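Local coordinates for modulator of the activity of Ets CG15085-PA (PDB 1SV0), which probably regulates the Ets-family repressor Yan by binding its SAM domain through a SAM domain of its own, an interaction thought to undo Yan polymers, at residues Arg12-Arg16 against Ala17-Lys21; Phe42-Gly46 against Lys47-Leu51. All coordinates share one frame; numbering follows the deposited sequence.

Interaction 1 (Arg12-Arg16 against Ala17-Lys21); sequences RDWTR and ADVWK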
ATOM      1  N   ARG C  12      -0.005 -12.013  -2.510  1.00 36.27           N
ATOM      2  CA  ARG C  12       0.332 -11.055  -3.556  1.00 36.38           C
ATOM      3  C   ARG C  12      -0.778 -10.961  -4.595  1.00 35.00           C
ATOM      4  O   ARG C  12      -0.818 -10.026  -5.389  1.00 34.58           O
ATOM      5  CB  ARG C  12       1.659 -11.450  -4.213  1.00 37.99           C
ATOM      6  CG  ARG C  12       2.844 -11.322  -3.272  1.00 39.02           C
ATOM      7  CD  ARG C  12       4.118 -11.923  -3.862  1.00 43.27           C
ATOM      8  NE  ARG C  12       3.993 -13.364  -4.064  1.00 45.37           N
ATOM      9  CZ  ARG C  12       4.998 -14.160  -4.421  1.00 47.81           C
ATOM     10  NH1 ARG C  12       6.208 -13.655  -4.616  1.00 47.92           N
ATOM     11  NH2 ARG C  12       4.794 -15.465  -4.572  1.00 47.73           N
ATOM     12  N   ASP C  13      -1.689 -11.927  -4.590  1.00 34.92           N
ATOM     13  CA  ASP C  13      -2.799 -11.899  -5.531  1.00 34.73           C
ATOM     14  C   ASP C  13      -4.026 -11.243  -4.894  1.00 32.81           C
ATOM     15  O   ASP C  13      -5.061 -11.105  -5.538  1.00 31.38           O
ATOM     16  CB  ASP C  13      -3.176 -13.316  -5.982  1.00 37.62           C
ATOM     17  CG  ASP C  13      -2.058 -14.010  -6.739  1.00 41.80           C
ATOM     18  OD1 ASP C  13      -1.210 -13.307  -7.332  1.00 43.24           O
ATOM     19  OD2 ASP C  13      -2.044 -15.262  -6.757  1.00 43.60           O
ATOM     20  N   TRP C  14      -3.905 -10.831  -3.638  1.00 30.87           N
ATOM     21  CA  TRP C  14      -5.034 -10.220  -2.935  1.00 29.24           C
ATOM     22  C   TRP C  14      -5.453  -8.844  -3.453  1.00 29.04           C
ATOM     23  O   TRP C  14      -4.620  -7.956  -3.646  1.00 29.51           O
ATOM     24  CB  TRP C  14      -4.724 -10.094  -1.435  1.00 28.07           C
ATOM     25  CG  TRP C  14      -4.722 -11.386  -0.661  1.00 27.40           C
ATOM     26  CD1 TRP C  14      -4.911 -12.650  -1.156  1.00 29.37           C
ATOM     27  CD2 TRP C  14      -4.515 -11.537   0.751  1.00 28.01           C
ATOM     28  NE1 TRP C  14      -4.834 -13.575  -0.138  1.00 27.06           N
ATOM     29  CE2 TRP C  14      -4.591 -12.920   1.041  1.00 27.37           C
ATOM     30  CE3 TRP C  14      -4.269 -10.637   1.801  1.00 27.45           C
ATOM     31  CZ2 TRP C  14      -4.432 -13.426   2.338  1.00 28.72           C
ATOM     32  CZ3 TRP C  14      -4.109 -11.141   3.094  1.00 28.72           C
ATOM     33  CH2 TRP C  14      -4.191 -12.523   3.349  1.00 28.77           C
ATOM     34  N   THR C  15      -6.747  -8.671  -3.684  1.00 26.63           N
ATOM     35  CA  THR C  15      -7.262  -7.369  -4.111  1.00 27.24           C
ATOM     36  C   THR C  15      -7.555  -6.637  -2.803  1.00 25.03           C
ATOM     37  O   THR C  15      -7.281  -7.163  -1.725  1.00 22.40           O
ATOM     38  CB  THR C  15      -8.580  -7.505  -4.867  1.00 27.97           C
ATOM     39  OG1 THR C  15      -9.531  -8.153  -4.010  1.00 27.86           O
ATOM     40  CG2 THR C  15      -8.388  -8.330  -6.154  1.00 31.29           C
ATOM     41  N   ARG C  16      -8.112  -5.436  -2.882  1.00 26.22           N
ATOM     42  CA  ARG C  16      -8.430  -4.707  -1.660  1.00 26.13           C
ATOM     43  C   ARG C  16      -9.533  -5.474  -0.943  1.00 25.29           C
ATOM     44  O   ARG C  16      -9.519  -5.600   0.286  1.00 25.43           O
ATOM     45  CB  ARG C  16      -8.897  -3.283  -1.984  1.00 28.81           C
ATOM     46  CG  ARG C  16      -9.224  -2.451  -0.753  1.00 32.60           C
ATOM     47  CD  ARG C  16      -9.365  -0.989  -1.125  1.00 36.07           C
ATOM     48  NE  ARG C  16     -10.587  -0.732  -1.866  1.00 40.26           N
ATOM     49  CZ  ARG C  16     -10.814   0.372  -2.562  1.00 43.41           C
ATOM     50  NH1 ARG C  16      -9.892   1.327  -2.617  1.00 45.65           N
ATOM     51  NH2 ARG C  16     -11.965   0.521  -3.201  1.00 43.80           N
ATOM     52  N   ALA C  17     -10.477  -6.004  -1.719  1.00 24.33           N
ATOM     53  CA  ALA C  17     -11.587  -6.780  -1.161  1.00 25.52           C
ATOM     54  C   ALA C  17     -11.067  -7.948  -0.314  1.00 25.13           C
ATOM     55  O   ALA C  17     -11.584  -8.206   0.774  1.00 24.31           O
ATOM     56  CB  ALA C  17     -12.483  -7.305  -2.278  1.00 23.89           C
ATOM     57  N   ASP C  18     -10.062  -8.659  -0.823  1.00 25.97           N
ATOM     58  CA  ASP C  18      -9.472  -9.778  -0.089  1.00 27.18           C
ATOM     59  C   ASP C  18      -8.815  -9.269   1.198  1.00 26.25           C
ATOM     60  O   ASP C  18      -8.979  -9.856   2.268  1.00 27.31           O
ATOM     61  CB  ASP C  18      -8.436 -10.512  -0.953  1.00 26.12           C
ATOM     62  CG  ASP C  18      -9.061 -11.198  -2.159  1.00 31.98           C
ATOM     63  OD1 ASP C  18     -10.187 -11.739  -2.023  1.00 30.19           O
ATOM     64  OD2 ASP C  18      -8.427 -11.201  -3.239  1.00 30.45           O
ATOM     65  N   VAL C  19      -8.065  -8.179   1.091  1.00 24.77           N
ATOM     66  CA  VAL C  19      -7.422  -7.596   2.264  1.00 24.65           C
ATOM     67  C   VAL C  19      -8.451  -7.335   3.377  1.00 23.34           C
ATOM     68  O   VAL C  19      -8.220  -7.655   4.546  1.00 22.52           O
ATOM     69  CB  VAL C  19      -6.727  -6.264   1.911  1.00 23.02           C
ATOM     70  CG1 VAL C  19      -6.316  -5.536   3.188  1.00 21.98           C
ATOM     71  CG2 VAL C  19      -5.503  -6.536   1.038  1.00 22.80           C
ATOM     72  N   TRP C  20      -9.583  -6.749   3.002  1.00 24.51           N
ATOM     73  CA  TRP C  20     -10.642  -6.434   3.960  1.00 25.92           C
ATOM     74  C   TRP C  20     -11.240  -7.682   4.599  1.00 24.07           C
ATOM     75  O   TRP C  20     -11.493  -7.705   5.802  1.00 21.88           O
ATOM     76  CB  TRP C  20     -11.732  -5.608   3.271  1.00 26.55           C
ATOM     77  CG  TRP C  20     -11.341  -4.176   3.088  1.00 29.86           C
ATOM     78  CD1 TRP C  20     -10.075  -3.684   2.892  1.00 30.95           C
ATOM     79  CD2 TRP C  20     -12.216  -3.045   3.083  1.00 30.11           C
ATOM     80  NE1 TRP C  20     -10.114  -2.310   2.768  1.00 31.00           N
ATOM     81  CE2 TRP C  20     -11.414  -1.894   2.880  1.00 31.35           C
ATOM     82  CE3 TRP C  20     -13.601  -2.888   3.236  1.00 30.78           C
ATOM     83  CZ2 TRP C  20     -11.955  -0.603   2.829  1.00 33.85           C
ATOM     84  CZ3 TRP C  20     -14.138  -1.602   3.185  1.00 33.61           C
ATOM     85  CH2 TRP C  20     -13.313  -0.478   2.984  1.00 33.29           C
ATOM     86  N   LYS C  21     -11.470  -8.714   3.794  1.00 22.37           N
ATOM     87  CA  LYS C  21     -12.008  -9.962   4.318  1.00 24.67           C
ATOM     88  C   LYS C  21     -11.007 -10.586   5.296  1.00 24.99           C
ATOM     89  O   LYS C  21     -11.401 -11.110   6.343  1.00 24.35           O
ATOM     90  CB  LYS C  21     -12.343 -10.918   3.162  1.00 24.61           C
ATOM     91  CG  LYS C  21     -13.739 -10.654   2.586  1.00 28.69           C
ATOM     92  CD  LYS C  21     -13.873 -11.022   1.122  1.00 32.61           C
ATOM     93  CE  LYS C  21     -13.294 -12.378   0.772  1.00 35.71           C
ATOM     94  NZ  LYS C  21     -13.389 -12.615  -0.707  1.00 34.50           N
TER
HETATM   95  O   HOH W   1      -8.228 -12.212  -5.567  1.00 42.37           O
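T15 and D18 form a capping box at the start of helix 16-30 of this SAM domain, each side chain serving the other's backbone. T15 N gives D18 OD2 a nearly straight bond of 3.1 Å (171°), reaching the oxygen on its anti side and somewhat out of the carboxylate plane. In return D18 N donates to T15 OG1 over 3.3 Å. Threonine suits the N-cap because its hydroxyl, set between the backbone N and the carbonyl carbon (chi1 59°), faces the first turn, where amide N-H groups lack helical acceptors. Aspartate is short enough to reach back to T15, and its negative charge probably interacts favourably with the positive end of the helix dipole. K21 NZ forms a salt bridge with D18 OD1 at 3.6 Å. Replacing D18 by an alanine is likely to leave T15 N without this acceptor and K21 NZ without this salt bridge. Regular helical bonds follow, V19 N to T15 O and W20 N to R16 O. Buried W14 rests its CB on D18 CB (3.8 Å) and packs CE3 4.4 Å from V19 CG2, while its indole NE1 donates to P8 O. R16 runs alongside W20, its CG 3.6 Å from W20 NE1, whose N-H is taken by F42 O. A water donates to D18 OD2 at a rather short 2.5 Å and, weakly, to D13 O.

Interaction 2 (Phe42-Gly46 against Lys47-Leu51); sequences FPMNG and KALCL
K47 follows the N-cap residue N45 by two positions, and its CB lies 3.4 Å from N45 OD1, the two side chains running alongside one another. Beyond this the lysine chain extends to a salt bridge with E28 of the Yan (pokkuri) chain, whose backbone O also accepts from N45 ND2. Next comes A48, whose N donates to N45 OD1 over 3.1 Å, nearly in line with the side-chain carbonyl. Asparagine suits this post because one amide end caps the helix while the other binds the partner protein; a chi1 of 66° folds the amide back over its own backbone, bringing OD1 to the first turn. The small methyl of A48 lets M44 come close, CB to CB at 3.5 Å. L49 N bonds to N45 O, and its side chain turns inward: L49 CD1 lies 3.8 Å from M44 SD, the chains crossing at about a right angle, and 4.1 Å from F42 CD2. C50 N then closes a helical turn on G46 O at 3.0 Å. Helix 46-51 thus faces the SAM core with L49 against V19 and W22 of helix 16-30, Y57 of helix 54-60 and F72 of helix 65-80, which C50 also touches.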
ATOM      1  N   PHE C  42      -6.993   0.365   5.833  1.00 27.19           N
ATOM      2  CA  PHE C  42      -6.229  -0.359   4.821  1.00 29.35           C
ATOM      3  C   PHE C  42      -6.912  -0.379   3.456  1.00 28.17           C
ATOM      4  O   PHE C  42      -7.341  -1.433   2.985  1.00 28.23           O
ATOM      5  CB  PHE C  42      -5.989  -1.813   5.258  1.00 28.91           C
ATOM      6  CG  PHE C  42      -5.262  -1.953   6.564  1.00 29.58           C
ATOM      7  CD1 PHE C  42      -5.937  -1.822   7.772  1.00 30.79           C
ATOM      8  CD2 PHE C  42      -3.901  -2.249   6.590  1.00 31.60           C
ATOM      9  CE1 PHE C  42      -5.271  -1.992   8.984  1.00 27.12           C
ATOM     10  CE2 PHE C  42      -3.224  -2.419   7.795  1.00 30.28           C
ATOM     11  CZ  PHE C  42      -3.915  -2.289   8.998  1.00 31.10           C
ATOM     12  N   PRO C  43      -7.037   0.787   2.806  1.00 28.08           N
ATOM     13  CA  PRO C  43      -7.675   0.851   1.491  1.00 28.69           C
ATOM     14  C   PRO C  43      -6.641   0.492   0.409  1.00 29.61           C
ATOM     15  O   PRO C  43      -6.280   1.340  -0.409  1.00 28.88           O
ATOM     16  CB  PRO C  43      -8.116   2.311   1.406  1.00 29.74           C
ATOM     17  CG  PRO C  43      -6.981   3.018   2.082  1.00 28.03           C
ATOM     18  CD  PRO C  43      -6.716   2.139   3.304  1.00 27.89           C
ATOM     19  N   MET C  44      -6.175  -0.756   0.407  1.00 26.85           N
ATOM     20  CA  MET C  44      -5.156  -1.200  -0.545  1.00 27.62           C
ATOM     21  C   MET C  44      -5.199  -2.719  -0.734  1.00 26.83           C
ATOM     22  O   MET C  44      -5.889  -3.414   0.014  1.00 25.78           O
ATOM     23  CB  MET C  44      -3.779  -0.798  -0.018  1.00 28.86           C
ATOM     24  CG  MET C  44      -3.499  -1.382   1.369  1.00 33.76           C
ATOM     25  SD  MET C  44      -1.977  -0.807   2.164  1.00 39.68           S
ATOM     26  CE  MET C  44      -2.549   0.743   2.860  1.00 35.43           C
ATOM     27  N   ASN C  45      -4.446  -3.230  -1.709  1.00 26.17           N
ATOM     28  CA  ASN C  45      -4.417  -4.671  -1.980  1.00 27.25           C
ATOM     29  C   ASN C  45      -3.201  -5.372  -1.369  1.00 27.38           C
ATOM     30  O   ASN C  45      -2.424  -4.761  -0.632  1.00 28.20           O
ATOM     31  CB  ASN C  45      -4.469  -4.945  -3.497  1.00 25.30           C
ATOM     32  CG  ASN C  45      -3.224  -4.456  -4.241  1.00 26.82           C
ATOM     33  OD1 ASN C  45      -2.227  -4.075  -3.637  1.00 26.57           O
ATOM     34  ND2 ASN C  45      -3.285  -4.485  -5.569  1.00 28.05           N
ATOM     35  N   GLY C  46      -3.044  -6.660  -1.666  1.00 28.89           N
ATOM     36  CA  GLY C  46      -1.926  -7.413  -1.122  1.00 27.76           C
ATOM     37  C   GLY C  46      -0.548  -6.889  -1.524  1.00 29.09           C
ATOM     38  O   GLY C  46       0.383  -6.901  -0.714  1.00 30.71           O
ATOM     39  N   LYS C  47      -0.410  -6.432  -2.765  1.00 29.26           N
ATOM     40  CA  LYS C  47       0.872  -5.902  -3.237  1.00 30.53           C
ATOM     41  C   LYS C  47       1.336  -4.778  -2.324  1.00 30.36           C
ATOM     42  O   LYS C  47       2.518  -4.691  -1.979  1.00 29.61           O
ATOM     43  CB  LYS C  47       0.751  -5.361  -4.663  1.00 31.78           C
ATOM     44  CG  LYS C  47       0.718  -6.421  -5.757  1.00 36.39           C
ATOM     45  CD  LYS C  47       1.110  -5.789  -7.091  1.00 40.95           C
ATOM     46  CE  LYS C  47       1.463  -6.834  -8.140  1.00 43.64           C
ATOM     47  NZ  LYS C  47       1.945  -6.196  -9.405  1.00 47.30           N
ATOM     48  N   ALA C  48       0.395  -3.920  -1.938  1.00 27.78           N
ATOM     49  CA  ALA C  48       0.688  -2.799  -1.054  1.00 28.60           C
ATOM     50  C   ALA C  48       1.084  -3.293   0.331  1.00 29.12           C
ATOM     51  O   ALA C  48       2.012  -2.757   0.946  1.00 27.54           O
ATOM     52  CB  ALA C  48      -0.536  -1.865  -0.949  1.00 26.56           C
ATOM     53  N   LEU C  49       0.384  -4.318   0.818  1.00 30.17           N
ATOM     54  CA  LEU C  49       0.668  -4.870   2.144  1.00 32.84           C
ATOM     55  C   LEU C  49       2.094  -5.416   2.235  1.00 32.50           C
ATOM     56  O   LEU C  49       2.742  -5.305   3.277  1.00 33.32           O
ATOM     57  CB  LEU C  49      -0.361  -5.963   2.495  1.00 30.74           C
ATOM     58  CG  LEU C  49      -1.290  -5.694   3.689  1.00 34.78           C
ATOM     59  CD1 LEU C  49      -1.849  -4.283   3.634  1.00 31.37           C
ATOM     60  CD2 LEU C  49      -2.422  -6.722   3.697  1.00 33.62           C
ATOM     61  N   CYS C  50       2.582  -5.991   1.139  1.00 35.31           N
ATOM     62  CA  CYS C  50       3.944  -6.531   1.093  1.00 37.59           C
ATOM     63  C   CYS C  50       4.972  -5.449   1.397  1.00 38.41           C
ATOM     64  O   CYS C  50       6.040  -5.725   1.949  1.00 39.65           O
ATOM     65  CB  CYS C  50       4.250  -7.108  -0.289  1.00 37.25           C
ATOM     66  SG  CYS C  50       3.415  -8.642  -0.671  1.00 42.19           S
ATOM     67  N   LEU C  51       4.648  -4.222   1.016  1.00 38.68           N
ATOM     68  CA  LEU C  51       5.533  -3.085   1.225  1.00 40.07           C
ATOM     69  C   LEU C  51       5.426  -2.503   2.635  1.00 40.55           C
ATOM     70  O   LEU C  51       6.290  -1.741   3.051  1.00 41.99           O
ATOM     71  CB  LEU C  51       5.223  -1.989   0.190  1.00 39.00           C
ATOM     72  CG  LEU C  51       5.701  -2.164  -1.261  1.00 40.75           C
ATOM     73  CD1 LEU C  51       5.542  -3.596  -1.719  1.00 38.68           C
ATOM     74  CD2 LEU C  51       4.923  -1.222  -2.165  1.00 38.34           C
TER

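Both interactions are helix starts with a side-chain N-cap, yet they differ in chemistry and burial. Interaction 1 is partly buried and charged, its cap reciprocated by an acid; interaction 2 is buried, its cap one-way and backed by methionine, leucine and phenylalanine. They open different helices, 16-30 and 46-51, of one SAM bundle, and touch directly: W14 O lies 2.8 Å from G46 N and W20 NE1 2.9 Å from F42 O, both probable hydrogen bonds. V19 CG2 also packs on M44 O. Both capped ends meet the Yan (pokkuri) chain, where D30 accepts from R16 N and packs on T15 and N45, so the two helix starts share one binding surface.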